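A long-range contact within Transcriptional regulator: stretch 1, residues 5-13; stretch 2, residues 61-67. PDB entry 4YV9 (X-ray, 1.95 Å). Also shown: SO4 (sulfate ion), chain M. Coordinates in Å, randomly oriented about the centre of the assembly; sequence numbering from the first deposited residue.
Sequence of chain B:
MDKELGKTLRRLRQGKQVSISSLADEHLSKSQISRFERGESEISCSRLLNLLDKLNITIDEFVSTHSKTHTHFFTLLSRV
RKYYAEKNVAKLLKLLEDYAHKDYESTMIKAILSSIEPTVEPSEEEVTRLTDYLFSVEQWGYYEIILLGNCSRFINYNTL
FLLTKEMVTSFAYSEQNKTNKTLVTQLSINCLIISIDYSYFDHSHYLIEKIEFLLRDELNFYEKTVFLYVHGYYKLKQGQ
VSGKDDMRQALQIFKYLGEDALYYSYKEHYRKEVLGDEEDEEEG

Stretch 1, residues 5-13: LGKTLRRLR
Stretch 2 61-67: EFVSTHS

How do the two backbones lie against each other? Residues 6-13 and 61-66 are helical, and both run through ordinary helical phi/psi, from -54/-49 at Leu9 to -87/-20 at Thr65. Their axes cross steeply, at 105° between N-to-C directions, and come within 9.9 Å. Helix 6-13 carries regular i to i+4 bonds, such as Leu12 N to Thr8 O at 2.9 Å, and continues beyond Arg13. The second helix arrives from earlier in the chain; Ser67, at -166/161, is the first residue to leave helical geometry. The register is set where Thr8 CA lies 5.7 Å from His66 CA, and the contact buries 410 Å² in all.

Which apolar groups fill the space between the helices? Phe62 is the centre, with the largest covered area. Its CA-to-CB bond points sideways, but chi1 of 178° (t) and chi2 of -89° bring the ring nearer to the first helix. Thr8 CG2 sits over one ring face, 4.2 Å from the centroid of the Phe62 ring and 27° off the normal, a CH-pi contact. Leu12 (m, t) brings CD1 to 3.5 Å from Phe62 CD2, approaching obliquely, and to 3.6 Å from Thr65 CG2. Leu5 (m, p) places CD2 4.1 Å from Phe62 CE1, while Leu9 (t, p) contributes CB at 4.0 Å from Phe62 CE2. The ring edge meets the first stretch's backbone, with Leu5 O 3.4 Å from Phe62 CZ and Leu9 N 3.4 Å from Phe62 CE2; these two polar atoms already bond to each other at 2.9 Å.

Where do hydrogen bonds join the stretches? Thr8, chi1 -58° (m), points toward the second helix; Thr8 OG1 and His66 ND1 are hydrogen-bonded at 2.8 Å, near the imidazole plane, and either could be the donor. His66 reaches it with chi1 170° (t) and chi2 66°, and Leu5 CG covers one face of its ring. Further along, Arg11 is extended at chi1 and chi2 (t, t), then turns at chi3 (63°, p), with chi4 of 86°, so that NH2 donates to Thr65 OG1 at 2.7 Å and 168°, nearly straight. Thr65, chi1 -166° (t), thus offers its hydroxyl to Arg11 and its CG2 to Thr8 CG2, 3.7 Å away.

What do the residues outside the contact do? Lys7 leads away at its end and Arg10 points away. Arg13 (t, t, p, chi4 82°) instead holds a sulfate, probably from the crystallisation liquor, through NH2 to O1 at 2.7 Å and NH1 to O3 at 3.0 Å.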

# COMPACT_ATOMS: atom_id res chain seq x y z
N LEU B 5 -21.83 13.57 -1.54
CA LEU B 5 -20.82 13.34 -0.50
C LEU B 5 -21.40 13.43 0.90
O LEU B 5 -20.94 12.75 1.81
CB LEU B 5 -19.66 14.34 -0.61
CG LEU B 5 -18.60 14.13 -1.69
CD1 LEU B 5 -19.15 14.48 -3.07
CD2 LEU B 5 -17.34 14.94 -1.39
N GLY B 6 -22.41 14.28 1.08
CA GLY B 6 -23.00 14.47 2.40
C GLY B 6 -23.63 13.18 2.86
O GLY B 6 -23.59 12.81 4.03
N LYS B 7 -24.22 12.48 1.90
CA LYS B 7 -24.76 11.16 2.14
C LYS B 7 -23.73 10.19 2.73
O LYS B 7 -24.01 9.44 3.66
CB LYS B 7 -25.28 10.59 0.84
CG LYS B 7 -25.78 9.18 0.95
CD LYS B 7 -26.99 9.06 1.87
CE LYS B 7 -27.79 7.79 1.52
NZ LYS B 7 -27.01 6.51 1.65
N THR B 8 -22.53 10.21 2.16
CA THR B 8 -21.49 9.32 2.61
C THR B 8 -20.98 9.74 3.99
O THR B 8 -20.78 8.90 4.86
CB THR B 8 -20.34 9.28 1.61
OG1 THR B 8 -20.85 8.86 0.33
CG2 THR B 8 -19.27 8.31 2.08
N LEU B 9 -20.79 11.04 4.20
CA LEU B 9 -20.45 11.53 5.53
C LEU B 9 -21.46 11.06 6.59
O LEU B 9 -21.09 10.56 7.65
CB LEU B 9 -20.38 13.06 5.56
CG LEU B 9 -20.12 13.59 6.98
CD1 LEU B 9 -18.75 13.10 7.47
CD2 LEU B 9 -20.20 15.11 7.05
N ARG B 10 -22.74 11.25 6.29
CA ARG B 10 -23.81 10.82 7.19
C ARG B 10 -23.68 9.35 7.53
O ARG B 10 -23.78 8.97 8.69
CB ARG B 10 -25.17 11.10 6.55
CG ARG B 10 -26.36 10.56 7.33
CD ARG B 10 -27.66 10.87 6.58
NE ARG B 10 -28.74 9.94 6.91
CZ ARG B 10 -29.98 10.02 6.42
NH1 ARG B 10 -30.30 10.99 5.57
NH2 ARG B 10 -30.89 9.13 6.78
N ARG B 11 -23.50 8.52 6.51
CA ARG B 11 -23.39 7.08 6.69
C ARG B 11 -22.19 6.72 7.56
O ARG B 11 -22.29 5.90 8.47
CB ARG B 11 -23.27 6.37 5.34
CG ARG B 11 -23.15 4.86 5.44
CD ARG B 11 -23.21 4.20 4.06
NE ARG B 11 -22.10 4.60 3.20
CZ ARG B 11 -20.91 4.00 3.19
NH1 ARG B 11 -20.67 2.97 4.00
NH2 ARG B 11 -19.96 4.43 2.37
N LEU B 12 -21.05 7.33 7.28
CA LEU B 12 -19.85 7.00 8.04
C LEU B 12 -19.97 7.47 9.49
O LEU B 12 -19.61 6.76 10.43
CB LEU B 12 -18.63 7.60 7.36
CG LEU B 12 -18.28 6.96 6.01
CD1 LEU B 12 -17.29 7.81 5.26
CD2 LEU B 12 -17.72 5.57 6.22
N ARG B 13 -20.51 8.67 9.68
CA ARG B 13 -20.71 9.23 11.01
C ARG B 13 -21.69 8.44 11.87
O ARG B 13 -21.39 8.09 13.01
CB ARG B 13 -21.19 10.68 10.92
CG ARG B 13 -21.62 11.24 12.26
CD ARG B 13 -22.36 12.59 12.17
NE ARG B 13 -23.61 12.53 11.41
CZ ARG B 13 -24.78 12.12 11.90
NH1 ARG B 13 -24.87 11.71 13.16
NH2 ARG B 13 -25.86 12.12 11.12
N GLU B 61 -9.55 7.80 2.26
CA GLU B 61 -10.39 6.72 2.75
C GLU B 61 -11.88 7.00 2.49
O GLU B 61 -12.64 6.12 2.10
CB GLU B 61 -10.13 6.51 4.26
CG GLU B 61 -10.22 5.08 4.71
CD GLU B 61 -9.80 4.86 6.15
OE1 GLU B 61 -9.69 5.82 6.95
OE2 GLU B 61 -9.58 3.70 6.49
N PHE B 62 -12.29 8.26 2.72
CA PHE B 62 -13.67 8.71 2.50
C PHE B 62 -14.07 8.58 1.03
O PHE B 62 -15.16 8.09 0.70
CB PHE B 62 -13.82 10.18 2.98
CG PHE B 62 -15.19 10.78 2.75
CD1 PHE B 62 -15.50 11.43 1.56
CD2 PHE B 62 -16.17 10.71 3.73
CE1 PHE B 62 -16.77 11.99 1.35
CE2 PHE B 62 -17.43 11.26 3.52
CZ PHE B 62 -17.73 11.90 2.34
N VAL B 63 -13.18 8.99 0.14
CA VAL B 63 -13.44 8.92 -1.29
C VAL B 63 -13.69 7.49 -1.80
O VAL B 63 -14.54 7.27 -2.67
CB VAL B 63 -12.28 9.55 -2.09
CG1 VAL B 63 -12.38 9.20 -3.57
CG2 VAL B 63 -12.25 11.05 -1.89
N SER B 64 -12.96 6.52 -1.27
CA SER B 64 -13.11 5.16 -1.79
C SER B 64 -14.42 4.52 -1.32
O SER B 64 -14.95 3.64 -1.98
CB SER B 64 -11.92 4.27 -1.40
OG SER B 64 -12.16 3.62 -0.17
N THR B 65 -14.96 4.96 -0.19
CA THR B 65 -16.23 4.39 0.25
C THR B 65 -17.41 5.14 -0.37
O THR B 65 -18.52 4.61 -0.46
CB THR B 65 -16.34 4.37 1.80
OG1 THR B 65 -17.43 3.52 2.18
CG2 THR B 65 -16.56 5.76 2.34
N HIS B 66 -17.16 6.37 -0.83
CA HIS B 66 -18.19 7.19 -1.46
C HIS B 66 -18.67 6.58 -2.77
O HIS B 66 -19.87 6.51 -3.02
CB HIS B 66 -17.67 8.62 -1.69
CG HIS B 66 -18.57 9.47 -2.54
ND1 HIS B 66 -19.83 9.86 -2.13
CD2 HIS B 66 -18.38 10.03 -3.75
CE1 HIS B 66 -20.38 10.60 -3.08
NE2 HIS B 66 -19.53 10.72 -4.07
N SER B 67 -17.73 6.14 -3.60
CA SER B 67 -18.06 5.48 -4.87
C SER B 67 -16.88 4.76 -5.48
O SER B 67 -15.73 5.03 -5.15
CB SER B 67 -18.60 6.50 -5.87
OG SER B 67 -17.53 7.25 -6.43
S SO4 M . -28.28 10.76 13.81
O1 SO4 M . -27.98 11.25 12.46
O2 SO4 M . -28.17 9.31 13.86
O3 SO4 M . -27.33 11.34 14.76
O4 SO4 M . -29.63 11.16 14.16